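Long-range contacts in aminotransferase (Bacillus subtilis, PDB 6L1O), which catalyses pyridoxal-phosphate-dependent amino-group transfer and is encoded in the operon for biosynthesis of the dipeptide antibiotic bacilysin: residues H33-G38 against L377-T382; P48-A53 against F241-W246; M171-P176 against I201-D206. All coordinates share one frame; numbering follows the deposited sequence.

Interaction 1: residues H33-G38 against L377-T382; sequences HIINLG and LREFVT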
# COMPACT_ATOMS: atom_id res chain seq x y z
N HIS B 33 -23.63 -24.33 9.56
CA HIS B 33 -22.38 -24.74 8.88
C HIS B 33 -22.48 -24.32 7.41
O HIS B 33 -23.19 -24.95 6.63
CB HIS B 33 -22.15 -26.26 8.94
N ILE B 34 -21.78 -23.26 7.05
CA ILE B 34 -21.97 -22.63 5.72
C ILE B 34 -20.93 -23.12 4.72
O ILE B 34 -19.75 -23.19 5.01
CB ILE B 34 -22.02 -21.08 5.83
CG1 ILE B 34 -23.34 -20.68 6.56
CG2 ILE B 34 -22.00 -20.44 4.45
CD1 ILE B 34 -23.54 -19.20 6.73
N ILE B 35 -21.39 -23.47 3.52
CA ILE B 35 -20.50 -23.75 2.40
C ILE B 35 -20.41 -22.52 1.52
O ILE B 35 -21.41 -22.11 0.91
CB ILE B 35 -21.04 -24.87 1.53
CG1 ILE B 35 -20.92 -26.18 2.30
CG2 ILE B 35 -20.29 -24.93 0.22
CD1 ILE B 35 -21.25 -27.32 1.42
N ASN B 36 -19.21 -21.96 1.41
CA ASN B 36 -19.02 -20.65 0.78
C ASN B 36 -18.38 -20.76 -0.63
O ASN B 36 -17.19 -20.88 -0.78
CB ASN B 36 -18.19 -19.77 1.71
CG ASN B 36 -17.85 -18.42 1.10
OD1 ASN B 36 -18.45 -18.00 0.09
ND2 ASN B 36 -16.87 -17.76 1.67
N LEU B 37 -19.21 -20.72 -1.65
CA LEU B 37 -18.71 -20.64 -3.02
C LEU B 37 -18.83 -19.20 -3.57
O LEU B 37 -19.01 -19.02 -4.77
CB LEU B 37 -19.44 -21.62 -3.91
CG LEU B 37 -19.47 -23.06 -3.41
CD1 LEU B 37 -20.07 -23.98 -4.46
CD2 LEU B 37 -18.10 -23.56 -2.97
N GLY B 38 -18.78 -18.22 -2.67
CA GLY B 38 -19.04 -16.84 -3.08
C GLY B 38 -17.83 -15.96 -3.32
O GLY B 38 -18.00 -14.81 -3.71
N LEU B 377 -17.97 -28.95 -2.95
CA LEU B 377 -18.75 -28.79 -4.16
C LEU B 377 -19.94 -29.77 -4.15
O LEU B 377 -21.07 -29.42 -4.54
CB LEU B 377 -17.90 -28.96 -5.40
CG LEU B 377 -16.68 -28.01 -5.56
CD1 LEU B 377 -15.91 -28.26 -6.84
CD2 LEU B 377 -17.14 -26.55 -5.53
N ARG B 378 -19.70 -30.99 -3.68
CA ARG B 378 -20.76 -31.97 -3.65
C ARG B 378 -21.82 -31.62 -2.65
O ARG B 378 -23.03 -31.77 -2.94
CB ARG B 378 -20.24 -33.37 -3.38
CG ARG B 378 -21.34 -34.45 -3.57
CD ARG B 378 -20.89 -35.82 -3.13
NE ARG B 378 -19.60 -36.19 -3.73
CZ ARG B 378 -19.43 -36.75 -4.92
NH1 ARG B 378 -20.47 -37.01 -5.70
NH2 ARG B 378 -18.20 -37.06 -5.33
N GLU B 379 -21.41 -31.23 -1.47
CA GLU B 379 -22.33 -30.89 -0.38
C GLU B 379 -23.21 -29.64 -0.73
O GLU B 379 -24.39 -29.61 -0.44
CB GLU B 379 -21.53 -30.65 0.90
CG GLU B 379 -22.32 -30.30 2.15
CD GLU B 379 -23.29 -31.36 2.62
OE1 GLU B 379 -23.18 -32.55 2.22
OE2 GLU B 379 -24.20 -30.96 3.41
N PHE B 380 -22.64 -28.68 -1.46
CA PHE B 380 -23.40 -27.56 -2.03
C PHE B 380 -24.59 -28.08 -2.86
O PHE B 380 -25.77 -27.72 -2.61
CB PHE B 380 -22.44 -26.70 -2.91
CG PHE B 380 -23.11 -25.55 -3.60
CD1 PHE B 380 -23.19 -24.30 -2.97
CD2 PHE B 380 -23.62 -25.70 -4.88
CE1 PHE B 380 -23.79 -23.23 -3.61
CE2 PHE B 380 -24.21 -24.62 -5.54
CZ PHE B 380 -24.29 -23.39 -4.91
N VAL B 381 -24.32 -29.02 -3.75
CA VAL B 381 -25.38 -29.58 -4.58
C VAL B 381 -26.38 -30.41 -3.74
O VAL B 381 -27.60 -30.27 -3.92
CB VAL B 381 -24.83 -30.42 -5.71
CG1 VAL B 381 -25.95 -31.17 -6.42
CG2 VAL B 381 -24.08 -29.54 -6.69
N THR B 382 -25.87 -31.22 -2.83
CA THR B 382 -26.72 -32.00 -1.93
C THR B 382 -27.72 -31.16 -1.14
O THR B 382 -28.90 -31.53 -1.00
CB THR B 382 -25.89 -32.83 -0.94
OG1 THR B 382 -25.16 -33.79 -1.68
CG2 THR B 382 -26.79 -33.56 0.12
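Strand-to-helix packing in the small domain of the class I aminotransferase fold, which is built from both ends of the chain, brings I35 and L37 against L377, E379 and F380, and shows how a short N-terminal strand is tied to a helix near the far end of the chain. I35 and L37 carry the contact from the strand side. The CD1 methyl of L37 lies over one face of the F380 ring in a CH-pi contact, 3.7 Å from the ring centroid and shifted toward the rim, while its CD2 meets CD2 of L377 at 4.1 Å. F380 CG stands anti to its backbone N (chi1 177°), beside the carbonyl carbon. At the edge of the same ring, I35 CG2 lies 4.2 Å from F380 CB. The other branch of I35 ends in CD1, which rests against the CB and CG methylenes of E379, the two side chains meeting at about a right angle, and comes within 3.5 Å of F380 N. The carboxylate of E379 turns to another partner, a salt bridge with R383. Beyond the contact, strand 35-36 runs parallel to strand 350-351, whose V350 touches both I35 and F380, and L377 and V381 of helix 374-385 also pack on helix 289-313.

Interaction 2: residues P48-A53 against F241-W246; sequences PHIVEA and FNMAGW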
# COMPACT_ATOMS: atom_id res chain seq x y z
N PRO B 48 5.59 -24.70 -2.70
CA PRO B 48 6.67 -24.68 -1.73
C PRO B 48 7.99 -24.02 -2.21
O PRO B 48 8.69 -23.46 -1.38
CB PRO B 48 6.86 -26.15 -1.33
CG PRO B 48 5.85 -26.94 -2.10
CD PRO B 48 4.85 -25.99 -2.69
N HIS B 49 8.29 -24.03 -3.49
CA HIS B 49 9.51 -23.36 -3.97
C HIS B 49 9.43 -21.83 -3.83
O HIS B 49 10.43 -21.16 -3.63
CB HIS B 49 9.86 -23.76 -5.39
CG HIS B 49 8.91 -23.26 -6.44
ND1 HIS B 49 7.67 -23.81 -6.66
CD2 HIS B 49 9.03 -22.26 -7.36
CE1 HIS B 49 7.06 -23.18 -7.65
NE2 HIS B 49 7.86 -22.23 -8.09
N ILE B 50 8.22 -21.28 -3.85
CA ILE B 50 8.00 -19.87 -3.61
C ILE B 50 8.15 -19.55 -2.12
O ILE B 50 8.77 -18.57 -1.72
CB ILE B 50 6.60 -19.43 -4.14
CG1 ILE B 50 6.57 -19.65 -5.65
CG2 ILE B 50 6.34 -17.93 -3.77
CD1 ILE B 50 5.23 -19.68 -6.35
N VAL B 51 7.52 -20.34 -1.28
CA VAL B 51 7.64 -20.21 0.13
C VAL B 51 9.10 -20.28 0.61
O VAL B 51 9.54 -19.44 1.43
CB VAL B 51 6.81 -21.24 0.90
CG1 VAL B 51 6.99 -21.09 2.41
CG2 VAL B 51 5.33 -21.16 0.52
N GLU B 52 9.84 -21.25 0.11
CA GLU B 52 11.24 -21.39 0.47
C GLU B 52 12.11 -20.25 -0.01
O GLU B 52 13.07 -19.91 0.65
CB GLU B 52 11.83 -22.71 -0.04
CG GLU B 52 11.27 -23.92 0.69
CD GLU B 52 11.40 -23.87 2.22
OE1 GLU B 52 12.47 -23.41 2.76
OE2 GLU B 52 10.41 -24.30 2.87
N ALA B 53 11.74 -19.63 -1.13
CA ALA B 53 12.46 -18.45 -1.59
C ALA B 53 12.26 -17.25 -0.64
O ALA B 53 13.23 -16.54 -0.33
CB ALA B 53 12.08 -18.13 -3.02
N PHE B 241 -0.61 -17.87 -8.66
CA PHE B 241 0.32 -18.59 -7.81
C PHE B 241 -0.20 -18.93 -6.45
O PHE B 241 0.57 -19.32 -5.55
CB PHE B 241 1.61 -17.75 -7.67
CG PHE B 241 2.32 -17.53 -8.96
CD1 PHE B 241 2.96 -18.57 -9.60
CD2 PHE B 241 2.36 -16.26 -9.54
CE1 PHE B 241 3.61 -18.37 -10.82
CE2 PHE B 241 3.07 -16.04 -10.70
CZ PHE B 241 3.68 -17.11 -11.34
N ASN B 242 -1.53 -18.82 -6.26
CA ASN B 242 -2.11 -18.97 -4.91
C ASN B 242 -1.35 -18.07 -3.91
O ASN B 242 -0.88 -18.52 -2.81
CB ASN B 242 -2.03 -20.43 -4.46
CG ASN B 242 -2.80 -21.38 -5.31
OD1 ASN B 242 -3.77 -21.03 -5.92
ND2 ASN B 242 -2.34 -22.64 -5.37
N MET B 243 -1.17 -16.81 -4.28
CA MET B 243 -0.46 -15.84 -3.43
C MET B 243 -1.34 -14.66 -3.03
O MET B 243 -0.83 -13.53 -2.76
CB MET B 243 0.80 -15.35 -4.16
CG MET B 243 1.89 -16.39 -4.23
SD MET B 243 3.29 -15.94 -5.24
CE MET B 243 4.16 -14.94 -4.02
N ALA B 244 -2.65 -14.90 -2.88
CA ALA B 244 -3.60 -13.84 -2.59
C ALA B 244 -3.25 -13.07 -1.35
O ALA B 244 -3.38 -11.83 -1.33
CB ALA B 244 -5.03 -14.38 -2.55
N GLY B 245 -2.75 -13.78 -0.33
CA GLY B 245 -2.44 -13.18 0.93
C GLY B 245 -1.11 -12.40 0.94
O GLY B 245 -0.88 -11.58 1.80
N TRP B 246 -0.27 -12.69 -0.04
CA TRP B 246 1.07 -12.07 -0.15
C TRP B 246 1.05 -10.61 -0.62
O TRP B 246 1.99 -9.85 -0.29
CB TRP B 246 1.94 -12.84 -1.06
CG TRP B 246 2.20 -14.27 -0.65
CD1 TRP B 246 1.28 -15.28 -0.43
CD2 TRP B 246 3.49 -14.87 -0.47
NE1 TRP B 246 1.95 -16.47 -0.14
CE2 TRP B 246 3.29 -16.23 -0.13
CE3 TRP B 246 4.80 -14.38 -0.54
CZ2 TRP B 246 4.35 -17.09 0.13
CZ3 TRP B 246 5.88 -15.27 -0.33
CH2 TRP B 246 5.63 -16.59 0.03
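I50 sends its two branches to different partners, an instructive case of one branched side chain serving several neighbours. CG2, anti to the backbone N, comes within 3.7 Å of the M243 methyl CE, and the same CG2 lies 4.1 Å from CH2 of W246. CD1 goes another way, meeting CD1 of the F241 ring at 4.1 Å, with the I50 and F241 side chains crossing at about a right angle. The M243 chain runs extended and then bends at its last torsion (chi3 82°), which sets CE 3.5 Å above one face of the W246 indole, toward the rim. The methyl therefore touches both the indole face and I50. The far end of the indole points at the helix: V51 CA lies near the ring plane at its edge, 4.1 Å from CH2, and V51 CG2 is 4.2 Å from CZ2. The segment 241-246 lies in the loop between helix 237-240 and strand 249-253; helix 48-57 thus packs on a loop flanked by K239 and R247, two residues of the pyridoxal-phosphate pocket, at the subunit boundary. W246 stacks with F273 of the second subunit, V51 packs on S58 of that subunit, and the indole NE1 is hydrogen-bonded to T46 OG1. On the helix side, I50 also touches A283 of helix 274-285.

Interaction 3: residues M171-P176 against I201-D206; sequences MFLNYP and IHLIHD. With PLP (pyridoxal-5'-phosphate), chain E.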
# COMPACT_ATOMS: atom_id res chain seq x y z
N MET B 171 -10.40 3.58 -19.60
CA MET B 171 -11.24 2.45 -19.73
C MET B 171 -10.63 1.21 -19.02
O MET B 171 -9.47 0.95 -19.17
CB MET B 171 -11.38 2.12 -21.23
CG MET B 171 -12.17 0.81 -21.48
SD MET B 171 -12.45 0.45 -23.21
CE MET B 171 -10.90 0.09 -23.86
N PHE B 172 -11.48 0.44 -18.36
CA PHE B 172 -11.12 -0.90 -17.84
C PHE B 172 -11.63 -2.03 -18.70
O PHE B 172 -12.79 -2.03 -19.13
CB PHE B 172 -11.72 -1.09 -16.43
CG PHE B 172 -11.02 -0.29 -15.37
CD1 PHE B 172 -9.68 -0.52 -15.09
CD2 PHE B 172 -11.72 0.64 -14.63
CE1 PHE B 172 -9.02 0.24 -14.10
CE2 PHE B 172 -11.08 1.36 -13.62
CZ PHE B 172 -9.75 1.15 -13.35
N LEU B 173 -10.78 -3.03 -18.93
CA LEU B 173 -11.20 -4.26 -19.50
C LEU B 173 -10.60 -5.42 -18.65
O LEU B 173 -9.55 -5.26 -18.07
CB LEU B 173 -10.72 -4.36 -20.95
CG LEU B 173 -11.23 -3.29 -21.93
CD1 LEU B 173 -10.42 -3.38 -23.22
CD2 LEU B 173 -12.69 -3.45 -22.16
N ASN B 174 -11.26 -6.56 -18.63
CA ASN B 174 -10.85 -7.68 -17.81
C ASN B 174 -11.12 -9.02 -18.49
O ASN B 174 -12.24 -9.51 -18.45
CB ASN B 174 -11.60 -7.57 -16.48
CG ASN B 174 -11.41 -8.75 -15.58
OD1 ASN B 174 -12.35 -9.23 -14.99
ND2 ASN B 174 -10.19 -9.24 -15.48
N TYR B 175 -10.11 -9.61 -19.10
CA TYR B 175 -10.22 -10.95 -19.74
C TYR B 175 -8.99 -11.80 -19.47
O TYR B 175 -7.87 -11.33 -19.62
CB TYR B 175 -10.55 -10.87 -21.25
CG TYR B 175 -11.84 -10.07 -21.50
CD1 TYR B 175 -13.07 -10.68 -21.44
CD2 TYR B 175 -11.80 -8.71 -21.69
CE1 TYR B 175 -14.21 -9.97 -21.59
CE2 TYR B 175 -12.96 -7.98 -21.83
CZ TYR B 175 -14.16 -8.61 -21.77
OH TYR B 175 -15.33 -7.88 -21.89
N PRO B 176 -9.18 -13.07 -19.07
CA PRO B 176 -10.43 -13.80 -18.77
C PRO B 176 -11.22 -13.12 -17.73
O PRO B 176 -10.64 -12.57 -16.80
CB PRO B 176 -9.91 -15.19 -18.31
CG PRO B 176 -8.59 -15.30 -18.92
CD PRO B 176 -8.01 -13.91 -18.80
N ILE B 201 -8.04 7.68 -24.91
CA ILE B 201 -8.48 7.02 -23.68
C ILE B 201 -7.32 6.12 -23.20
O ILE B 201 -6.77 5.38 -23.97
CB ILE B 201 -9.73 6.17 -23.93
CG1 ILE B 201 -10.79 7.04 -24.64
CG2 ILE B 201 -10.30 5.61 -22.60
CD1 ILE B 201 -12.08 6.34 -25.02
N HIS B 202 -6.95 6.25 -21.93
CA HIS B 202 -5.99 5.35 -21.32
C HIS B 202 -6.67 4.00 -21.01
O HIS B 202 -7.70 3.95 -20.34
CB HIS B 202 -5.44 5.94 -20.04
CG HIS B 202 -4.73 7.25 -20.22
ND1 HIS B 202 -5.25 8.45 -19.78
CD2 HIS B 202 -3.54 7.54 -20.78
CE1 HIS B 202 -4.41 9.42 -20.07
NE2 HIS B 202 -3.35 8.89 -20.64
N LEU B 203 -6.03 2.94 -21.45
CA LEU B 203 -6.61 1.59 -21.36
C LEU B 203 -5.87 0.73 -20.31
O LEU B 203 -4.71 0.50 -20.46
CB LEU B 203 -6.52 0.93 -22.72
CG LEU B 203 -7.51 -0.19 -23.06
CD1 LEU B 203 -7.39 -0.59 -24.53
CD2 LEU B 203 -7.32 -1.41 -22.15
N ILE B 204 -6.58 0.27 -19.28
CA ILE B 204 -6.00 -0.59 -18.29
C ILE B 204 -6.62 -1.96 -18.45
O ILE B 204 -7.84 -2.12 -18.27
CB ILE B 204 -6.19 -0.09 -16.83
CG1 ILE B 204 -5.49 1.28 -16.60
CG2 ILE B 204 -5.68 -1.10 -15.78
CD1 ILE B 204 -4.02 1.34 -17.04
N HIS B 205 -5.79 -2.95 -18.77
CA HIS B 205 -6.34 -4.30 -18.86
C HIS B 205 -6.02 -5.07 -17.59
O HIS B 205 -4.84 -5.15 -17.20
CB HIS B 205 -5.79 -5.03 -20.06
CG HIS B 205 -6.32 -6.42 -20.19
ND1 HIS B 205 -5.51 -7.53 -20.15
CD2 HIS B 205 -7.58 -6.88 -20.27
CE1 HIS B 205 -6.24 -8.61 -20.23
NE2 HIS B 205 -7.50 -8.24 -20.30
N ASP B 206 -7.04 -5.64 -16.99
CA ASP B 206 -6.91 -6.36 -15.73
C ASP B 206 -6.69 -7.85 -16.12
O ASP B 206 -7.62 -8.53 -16.57
CB ASP B 206 -8.16 -6.14 -14.87
CG ASP B 206 -8.08 -6.76 -13.49
OD1 ASP B 206 -7.12 -7.52 -13.20
OD2 ASP B 206 -8.99 -6.50 -12.66
N1 PLP E . -8.96 -8.13 -10.76
C2 PLP E . -9.98 -9.00 -10.69
C2A PLP E . -11.15 -8.92 -11.63
C3 PLP E . -10.03 -9.98 -9.63
O3 PLP E . -11.03 -10.86 -9.46
C4 PLP E . -8.90 -10.03 -8.77
C4A PLP E . -9.15 -10.79 -7.50
C5 PLP E . -7.83 -9.06 -8.92
C6 PLP E . -7.90 -8.15 -9.96
C5A PLP E . -6.57 -9.10 -8.09
O4P PLP E . -6.72 -8.87 -6.76
P PLP E . -5.39 -8.66 -5.83
O1P PLP E . -5.63 -7.36 -5.14
O2P PLP E . -4.12 -8.74 -6.65
O3P PLP E . -5.43 -9.83 -4.88
O HOH W 1 -8.19 -11.49 -16.13
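The H205 imidazole meets the backbone N of Y175 at its edge: NE2 accepts the N-H at 3.2 Å, with the donor tilted 26° from the ring plane. ND1 bonds to E233, and Y189 meets this ring edge-to-face. On the other side of the sheet, CD1 of the F172 ring lies 3.9 Å from I204 CB, and Y131 stacks on that ring. The side-chain planes of N174 and D206 stand 34° apart, side by side. ND2 of N174 donates to D206 O at 2.9 Å; the acceptor lies in the amide plane, yet the donor sits 40° out of the carbonyl plane. A water that also donates to P176 O is the second donor to D206 O, while N174 OD1 accepts from N178 N. Between these two faces, strands 168-174 and 202-206 run parallel, two neighbours of a beta-alpha-beta unit, bonded from M171 N to H202 O through to D206 N to L173 O (2.8 Å). D206 OD2, also bonded to Y131, faces N1 of pyridoxal phosphate at 2.5 Å, a separation too short to trust in detail. Pairing an aspartate with the pyridine nitrogen is the hallmark of fold type I enzymes, and is consistent with strengthening the cofactor as an electron sink.

How the interactions relate
The three contacts are closed concentrically along the chain: 171-176 with 201-206 lies innermost, 48-53 with 241-246 encloses it, and 33-38 with 377-382 embraces both. Their centres are 26 to 33 Å apart and none touches another, the nearest atoms lying about 13 to 14 Å away. Interaction 3 belongs to the central mixed sheet at the cofactor. Interaction 2 stays connected to it, since segment 241-246 is part of the connection between strands 231-236 and 249-253 of that sheet. Interaction 1 lies away from the site, though strand 35-36 leads on to helix 48-57 of interaction 2. The N-terminal stretch thus runs from helix 374-385 to the loop 241-246 beside the cofactor pocket.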